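PvdO (PDB 5HHA) binds calcium and belongs to the formylglycine-generating enzyme family, and probably acts in the periplasm in maturation of the pyoverdine chromophore. Local coordinates at residues V32-V43 and S80-A91. Numbering follows the deposited sequence.
Sequences VFKDCKDCPEMV and SRYQVTAGELDA
The antiparallel pairing of strand 42-52 with strand 77-80 brings Met42 opposite Ser80 as a non-hydrogen-bonded pair, and just beyond it Arg81 N donates to Glu41 O over 2.9 Å. Glu41 and Arg81 then meet again through their side chains. Arginine suits the place because one edge of its guanidinium offers two N-H groups to a single oxygen: NE and NH2 both reach Glu41 OE1, NH2 at 2.8 Å from its syn side, though tilted out of the carboxylate plane. The two planes stand 44° apart, so this is a twisted, side-on salt bridge. With chi1 at 178°, Val32 swings CG1 away from its backbone N and over the centre of one guanidinium face, while Tyr82 OH lies above the opposite face, toward its rim; at the aliphatic start of the arginine, Arg81 CB lies 3.7 Å from Val43 CG1. On the other side of the strand pair the bent Met42 chain curls back to rest SD and CE against the Ser80 backbone.

Farther along, this FGE-sulfatase-type fold sets the disulfide-closed turn Cys36-Cys39 beside the start of helix 86-96. There Thr85 and Glu88 form a capping box: Thr85 OG1 accepts from Glu88 N, and Glu88 OE1 takes Thr85 N at 3.0 Å, from above the carboxylate plane. So placed, the carboxylate lies against Pro40, whose wholly apolar ring also meets Val84 CG2 through CG and reaches Tyr137 and Leu141 of helix 131-145. Glu88 OE2 accepts from two waters and has a long, weak ion pair with Arg123; one water links it to Cys39 O, the other, 2.6 Å from OE2, to Glu41 N. A third water bridges Asp38 O and Glu88 O, and Ala91, small enough to sit close, brings CB to 3.7 Å from Asp38 CG.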
ATOM      1  N   VAL A  32       7.911  -7.294 -14.870  1.00 13.68           N
ATOM      2  CA  VAL A  32       6.530  -7.445 -14.463  1.00 13.63           C
ATOM      3  C   VAL A  32       6.077  -8.839 -14.858  1.00 15.62           C
ATOM      4  O   VAL A  32       6.339  -9.294 -15.980  1.00 16.67           O
ATOM      5  CB  VAL A  32       5.629  -6.411 -15.158  1.00 14.55           C
ATOM      6  CG1 VAL A  32       4.186  -6.614 -14.761  1.00 15.76           C
ATOM      7  CG2 VAL A  32       6.089  -5.002 -14.819  1.00 18.12           C
ATOM      8  N   PHE A  33       5.447  -9.543 -13.938  1.00 14.09           N
ATOM      9  CA  PHE A  33       4.983 -10.897 -14.211  1.00 16.30           C
ATOM     10  C   PHE A  33       3.729 -11.207 -13.419  1.00 16.61           C
ATOM     11  O   PHE A  33       3.423 -10.532 -12.428  1.00 14.52           O
ATOM     12  CB  PHE A  33       6.061 -11.915 -13.852  1.00 16.29           C
ATOM     13  CG  PHE A  33       6.401 -11.965 -12.375  1.00 14.20           C
ATOM     14  CD1 PHE A  33       7.336 -11.104 -11.813  1.00 13.85           C
ATOM     15  CD2 PHE A  33       5.776 -12.882 -11.539  1.00 14.97           C
ATOM     16  CE1 PHE A  33       7.654 -11.170 -10.449  1.00 15.31           C
ATOM     17  CE2 PHE A  33       6.080 -12.943 -10.183  1.00 16.98           C
ATOM     18  CZ  PHE A  33       7.029 -12.080  -9.644  1.00 15.33           C
ATOM     19  N   LYS A  34       2.995 -12.234 -13.839  1.00 15.66           N
ATOM     20  CA  LYS A  34       1.845 -12.730 -13.088  1.00 16.91           C
ATOM     21  C   LYS A  34       1.995 -14.236 -12.965  1.00 15.74           C
ATOM     22  O   LYS A  34       2.382 -14.897 -13.932  1.00 19.49           O
ATOM     23  CB  LYS A  34       0.533 -12.446 -13.838  1.00 24.49           C
ATOM     24  CG  LYS A  34       0.136 -10.995 -13.933  1.00 24.16           C
ATOM     25  CD  LYS A  34      -1.012 -10.820 -14.942  1.00 27.19           C
ATOM     26  CE  LYS A  34      -2.252 -11.598 -14.570  1.00 24.93           C
ATOM     27  NZ  LYS A  34      -3.332 -11.369 -15.608  1.00 28.48           N
ATOM     28  N   ASP A  35       1.653 -14.797 -11.817  1.00 14.07           N
ATOM     29  CA  ASP A  35       1.698 -16.243 -11.649  1.00 15.83           C
ATOM     30  C   ASP A  35       0.433 -16.951 -12.113  1.00 20.62           C
ATOM     31  O   ASP A  35       0.416 -18.182 -12.203  1.00 22.78           O
ATOM     32  CB  ASP A  35       1.991 -16.611 -10.197  1.00 16.11           C
ATOM     33  CG  ASP A  35       3.393 -16.275  -9.783  1.00 18.97           C
ATOM     34  OD1 ASP A  35       4.310 -16.438 -10.613  1.00 20.80           O
ATOM     35  OD2 ASP A  35       3.608 -15.854  -8.627  1.00 18.12           O
ATOM     36  N   CYS A  36      -0.612 -16.200 -12.428  1.00 17.25           N
ATOM     37  CA  CYS A  36      -1.840 -16.802 -12.923  1.00 17.60           C
ATOM     38  C   CYS A  36      -2.719 -15.692 -13.471  1.00 19.29           C
ATOM     39  O   CYS A  36      -2.448 -14.505 -13.244  1.00 18.61           O
ATOM     40  CB  CYS A  36      -2.545 -17.591 -11.817  1.00 19.03           C
ATOM     41  SG  CYS A  36      -3.601 -16.609 -10.706  1.00 19.56           S
ATOM     42  N   LYS A  37      -3.778 -16.040 -14.198  1.00 18.60           N
ATOM     43  CA  LYS A  37      -4.551 -15.026 -14.912  1.00 17.66           C
ATOM     44  C   LYS A  37      -5.232 -14.045 -13.949  1.00 17.08           C
ATOM     45  O   LYS A  37      -5.343 -12.863 -14.248  1.00 22.09           O
ATOM     46  CB  LYS A  37      -5.586 -15.679 -15.844  1.00 28.24           C
ATOM     47  CG  LYS A  37      -4.953 -16.451 -17.005  1.00 33.03           C
ATOM     48  CD  LYS A  37      -5.998 -17.088 -17.915  1.00 42.40           C
ATOM     49  CE  LYS A  37      -5.357 -17.799 -19.105  1.00 43.43           C
ATOM     50  NZ  LYS A  37      -4.576 -19.016 -18.706  1.00 43.33           N
ATOM     51  N   ASP A  38      -5.691 -14.579 -12.826  1.00 20.37           N
ATOM     52  CA  ASP A  38      -6.430 -13.854 -11.791  1.00 23.16           C
ATOM     53  C   ASP A  38      -5.513 -13.251 -10.754  1.00 18.78           C
ATOM     54  O   ASP A  38      -5.979 -12.588  -9.834  1.00 18.04           O
ATOM     55  CB  ASP A  38      -7.353 -14.839 -11.045  1.00 24.80           C
ATOM     56  CG  ASP A  38      -8.662 -15.075 -11.755  1.00 32.31           C
ATOM     57  OD1 ASP A  38      -9.192 -14.131 -12.383  1.00 39.10           O
ATOM     58  OD2 ASP A  38      -9.173 -16.208 -11.660  1.00 38.44           O
ATOM     59  N   CYS A  39      -4.216 -13.523 -10.870  1.00 15.71           N
ATOM     60  CA  CYS A  39      -3.244 -13.126  -9.857  1.00 13.90           C
ATOM     61  C   CYS A  39      -2.783 -11.696 -10.082  1.00 12.66           C
ATOM     62  O   CYS A  39      -2.773 -11.224 -11.231  1.00 13.18           O
ATOM     63  CB  CYS A  39      -2.014 -14.023  -9.927  1.00 15.20           C
ATOM     64  SG  CYS A  39      -2.291 -15.738  -9.418  1.00 20.50           S
ATOM     65  N   PRO A  40      -2.379 -11.011  -8.994  1.00 11.63           N
ATOM     66  CA  PRO A  40      -1.925  -9.627  -9.175  1.00 12.34           C
ATOM     67  C   PRO A  40      -0.666  -9.519 -10.020  1.00 10.68           C
ATOM     68  O   PRO A  40       0.191 -10.390  -9.950  1.00 12.44           O
ATOM     69  CB  PRO A  40      -1.658  -9.161  -7.745  1.00 10.93           C
ATOM     70  CG  PRO A  40      -2.457 -10.059  -6.864  1.00 14.12           C
ATOM     71  CD  PRO A  40      -2.472 -11.385  -7.576  1.00 12.95           C
ATOM     72  N   GLU A  41      -0.557  -8.461 -10.798  1.00 10.63           N
ATOM     73  CA  GLU A  41       0.673  -8.184 -11.532  1.00 11.30           C
ATOM     74  C   GLU A  41       1.776  -7.761 -10.573  1.00 11.74           C
ATOM     75  O   GLU A  41       1.609  -6.797  -9.806  1.00 10.97           O
ATOM     76  CB  GLU A  41       0.423  -7.106 -12.565  1.00 11.39           C
ATOM     77  CG  GLU A  41      -0.562  -7.585 -13.652  1.00 14.30           C
ATOM     78  CD  GLU A  41      -0.974  -6.510 -14.634  1.00 19.77           C
ATOM     79  OE1 GLU A  41      -0.351  -5.442 -14.691  1.00 16.51           O
ATOM     80  OE2 GLU A  41      -1.956  -6.724 -15.378  1.00 19.83           O
ATOM     81  N   MET A  42       2.880  -8.490 -10.600  1.00 11.36           N
ATOM     82  CA  MET A  42       3.993  -8.278  -9.693  1.00 10.83           C
ATOM     83  C   MET A  42       5.144  -7.601 -10.423  1.00 11.60           C
ATOM     84  O   MET A  42       5.367  -7.831 -11.629  1.00 13.63           O
ATOM     85  CB  MET A  42       4.455  -9.616  -9.166  1.00 11.18           C
ATOM     86  CG  MET A  42       3.368 -10.414  -8.511  1.00 11.63           C
ATOM     87  SD  MET A  42       2.545  -9.599  -7.132  1.00 10.81           S
ATOM     88  CE  MET A  42       3.880  -9.566  -5.907  1.00 12.45           C
ATOM     89  N   VAL A  43       5.890  -6.760  -9.710  1.00 11.06           N
ATOM     90  CA  VAL A  43       7.085  -6.137 -10.262  1.00 11.51           C
ATOM     91  C   VAL A  43       8.253  -6.426  -9.323  1.00 11.96           C
ATOM     92  O   VAL A  43       8.131  -6.371  -8.098  1.00 10.58           O
ATOM     93  CB  VAL A  43       6.887  -4.607 -10.508  1.00 10.04           C
ATOM     94  CG1 VAL A  43       6.578  -3.839  -9.205  1.00 10.92           C
ATOM     95  CG2 VAL A  43       8.090  -4.006 -11.224  1.00 12.39           C
ATOM     96  N   SER A  80       3.174  -6.247  -5.607  1.00  8.13           N
ATOM     97  CA  SER A  80       2.163  -5.970  -6.615  1.00  9.22           C
ATOM     98  C   SER A  80       2.330  -4.525  -7.090  1.00  8.68           C
ATOM     99  O   SER A  80       2.450  -3.592  -6.275  1.00  8.88           O
ATOM    100  CB  SER A  80       0.777  -6.310  -6.093  1.00  8.49           C
ATOM    101  OG  SER A  80       0.434  -5.617  -4.910  1.00  9.36           O
ATOM    102  N   ARG A  81       2.437  -4.345  -8.402  1.00  8.90           N
ATOM    103  CA  ARG A  81       2.693  -3.003  -8.914  1.00  9.83           C
ATOM    104  C   ARG A  81       1.516  -2.071  -8.687  1.00 10.20           C
ATOM    105  O   ARG A  81       1.671  -0.833  -8.661  1.00  9.03           O
ATOM    106  CB  ARG A  81       3.142  -3.018 -10.384  1.00  9.79           C
ATOM    107  CG  ARG A  81       2.140  -3.489 -11.407  1.00 11.37           C
ATOM    108  CD  ARG A  81       2.750  -3.260 -12.778  1.00 13.27           C
ATOM    109  NE  ARG A  81       1.880  -3.639 -13.882  1.00 13.68           N
ATOM    110  CZ  ARG A  81       2.133  -3.314 -15.147  1.00 14.25           C
ATOM    111  NH1 ARG A  81       3.239  -2.641 -15.453  1.00 16.75           N
ATOM    112  NH2 ARG A  81       1.287  -3.683 -16.108  1.00 17.76           N
ATOM    113  N   TYR A  82       0.339  -2.672  -8.556  1.00  9.29           N
ATOM    114  CA  TYR A  82      -0.878  -1.980  -8.156  1.00  8.87           C
ATOM    115  C   TYR A  82      -1.315  -2.488  -6.786  1.00  8.66           C
ATOM    116  O   TYR A  82      -0.891  -3.563  -6.346  1.00  9.18           O
ATOM    117  CB  TYR A  82      -2.017  -2.298  -9.122  1.00  9.59           C
ATOM    118  CG  TYR A  82      -1.703  -2.053 -10.573  1.00  9.72           C
ATOM    119  CD1 TYR A  82      -1.380  -0.786 -11.016  1.00 10.38           C
ATOM    120  CD2 TYR A  82      -1.747  -3.081 -11.518  1.00 12.64           C
ATOM    121  CE1 TYR A  82      -1.121  -0.537 -12.346  1.00 12.88           C
ATOM    122  CE2 TYR A  82      -1.483  -2.835 -12.857  1.00 14.22           C
ATOM    123  CZ  TYR A  82      -1.153  -1.565 -13.239  1.00 12.29           C
ATOM    124  OH  TYR A  82      -0.893  -1.322 -14.570  1.00 16.32           O
ATOM    125  N   GLN A  83      -2.167  -1.733  -6.119  1.00  8.48           N
ATOM    126  CA  GLN A  83      -2.991  -2.286  -5.078  1.00  8.33           C
ATOM    127  C   GLN A  83      -3.779  -3.472  -5.659  1.00  8.52           C
ATOM    128  O   GLN A  83      -4.142  -3.479  -6.847  1.00  8.91           O
ATOM    129  CB  GLN A  83      -3.920  -1.194  -4.550  1.00  8.10           C
ATOM    130  CG  GLN A  83      -3.177  -0.143  -3.709  1.00  9.80           C
ATOM    131  CD  GLN A  83      -3.393   1.309  -4.121  1.00  7.36           C
ATOM    132  OE1 GLN A  83      -4.167   1.642  -5.020  1.00  8.86           O
ATOM    133  NE2 GLN A  83      -2.696   2.201  -3.405  1.00  8.37           N
ATOM    134  N   VAL A  84      -4.010  -4.483  -4.832  1.00  7.90           N
ATOM    135  CA  VAL A  84      -4.809  -5.616  -5.283  1.00  9.06           C
ATOM    136  C   VAL A  84      -6.190  -5.103  -5.645  1.00  8.42           C
ATOM    137  O   VAL A  84      -6.753  -4.271  -4.944  1.00  8.84           O
ATOM    138  CB  VAL A  84      -4.844  -6.699  -4.217  1.00  8.99           C
ATOM    139  CG1 VAL A  84      -5.844  -7.817  -4.588  1.00 10.73           C
ATOM    140  CG2 VAL A  84      -3.450  -7.292  -4.031  1.00 10.22           C
ATOM    141  N   THR A  85      -6.732  -5.561  -6.769  1.00  8.50           N
ATOM    142  CA  THR A  85      -7.967  -4.973  -7.274  1.00  8.42           C
ATOM    143  C   THR A  85      -9.207  -5.665  -6.756  1.00  8.76           C
ATOM    144  O   THR A  85      -9.150  -6.783  -6.245  1.00  9.37           O
ATOM    145  CB  THR A  85      -8.050  -5.027  -8.805  1.00 10.58           C
ATOM    146  OG1 THR A  85      -8.171  -6.399  -9.204  1.00 10.29           O
ATOM    147  CG2 THR A  85      -6.842  -4.361  -9.483  1.00 12.76           C
ATOM    148  N   ALA A  86     -10.329  -4.987  -6.904  1.00  9.32           N
ATOM    149  CA  ALA A  86     -11.619  -5.566  -6.549  1.00  9.86           C
ATOM    150  C   ALA A  86     -11.868  -6.873  -7.297  1.00 11.30           C
ATOM    151  O   ALA A  86     -12.378  -7.830  -6.712  1.00 12.25           O
ATOM    152  CB  ALA A  86     -12.727  -4.591  -6.832  1.00 10.86           C
ATOM    153  N   GLY A  87     -11.529  -6.929  -8.580  1.00 10.67           N
ATOM    154  CA  GLY A  87     -11.730  -8.146  -9.341  1.00 11.04           C
ATOM    155  C   GLY A  87     -10.824  -9.251  -8.869  1.00 11.38           C
ATOM    156  O   GLY A  87     -11.199 -10.430  -8.864  1.00 12.63           O
ATOM    157  N   GLU A  88      -9.614  -8.896  -8.463  1.00 10.52           N
ATOM    158  CA  GLU A  88      -8.686  -9.901  -7.959  1.00 11.14           C
ATOM    159  C   GLU A  88      -9.187 -10.468  -6.640  1.00 11.57           C
ATOM    160  O   GLU A  88      -9.132 -11.687  -6.406  1.00 12.74           O
ATOM    161  CB  GLU A  88      -7.286  -9.317  -7.825  1.00 11.07           C
ATOM    162  CG  GLU A  88      -6.620  -9.181  -9.181  1.00 10.88           C
ATOM    163  CD  GLU A  88      -5.495  -8.159  -9.269  1.00 10.64           C
ATOM    164  OE1 GLU A  88      -5.105  -7.536  -8.252  1.00 10.18           O
ATOM    165  OE2 GLU A  88      -4.964  -8.011 -10.398  1.00 12.65           O
ATOM    166  N   LEU A  89      -9.684  -9.598  -5.775  1.00 11.30           N
ATOM    167  CA  LEU A  89     -10.260 -10.078  -4.525  1.00 11.94           C
ATOM    168  C   LEU A  89     -11.500 -10.935  -4.793  1.00 12.31           C
ATOM    169  O   LEU A  89     -11.697 -11.970  -4.134  1.00 13.65           O
ATOM    170  CB  LEU A  89     -10.577  -8.907  -3.597  1.00 12.15           C
ATOM    171  CG  LEU A  89     -11.082  -9.272  -2.187  1.00 13.81           C
ATOM    172  CD1 LEU A  89      -9.977  -9.938  -1.386  1.00 16.15           C
ATOM    173  CD2 LEU A  89     -11.618  -8.035  -1.470  1.00 14.40           C
ATOM    174  N   ASP A  90     -12.308 -10.526  -5.756  1.00 12.24           N
ATOM    175  CA  ASP A  90     -13.521 -11.275  -6.066  1.00 12.67           C
ATOM    176  C   ASP A  90     -13.176 -12.681  -6.533  1.00 15.22           C
ATOM    177  O   ASP A  90     -13.896 -13.629  -6.240  1.00 15.54           O
ATOM    178  CB  ASP A  90     -14.340 -10.552  -7.131  1.00 15.49           C
ATOM    179  CG  ASP A  90     -15.208  -9.451  -6.576  1.00 19.21           C
ATOM    180  OD1 ASP A  90     -15.441  -9.402  -5.356  1.00 23.54           O
ATOM    181  OD2 ASP A  90     -15.701  -8.648  -7.395  1.00 24.81           O
ATOM    182  N   ALA A  91     -12.073 -12.846  -7.247  1.00 13.93           N
ATOM    183  CA  ALA A  91     -11.660 -14.174  -7.684  1.00 14.89           C
ATOM    184  C   ALA A  91     -11.358 -15.090  -6.489  1.00 16.83           C
ATOM    185  O   ALA A  91     -11.697 -16.289  -6.465  1.00 17.51           O
ATOM    186  CB  ALA A  91     -10.450 -14.071  -8.621  1.00 17.95           C
TER
HETATM  187  O   HOH W   1      -6.642 -12.824  -7.088  1.00 14.14           O
HETATM  188  O   HOH W   2      -4.711  -9.709 -12.508  1.00 19.81           O
HETATM  189  O   HOH W   3      -0.594  -5.333  -9.181  1.00 11.06           O
HETATM  190  O   HOH W   4      -2.841  -6.598 -11.082  1.00 11.97           O
HETATM  191  O   HOH W   5      -2.123  -3.074 -16.353  1.00 31.40           O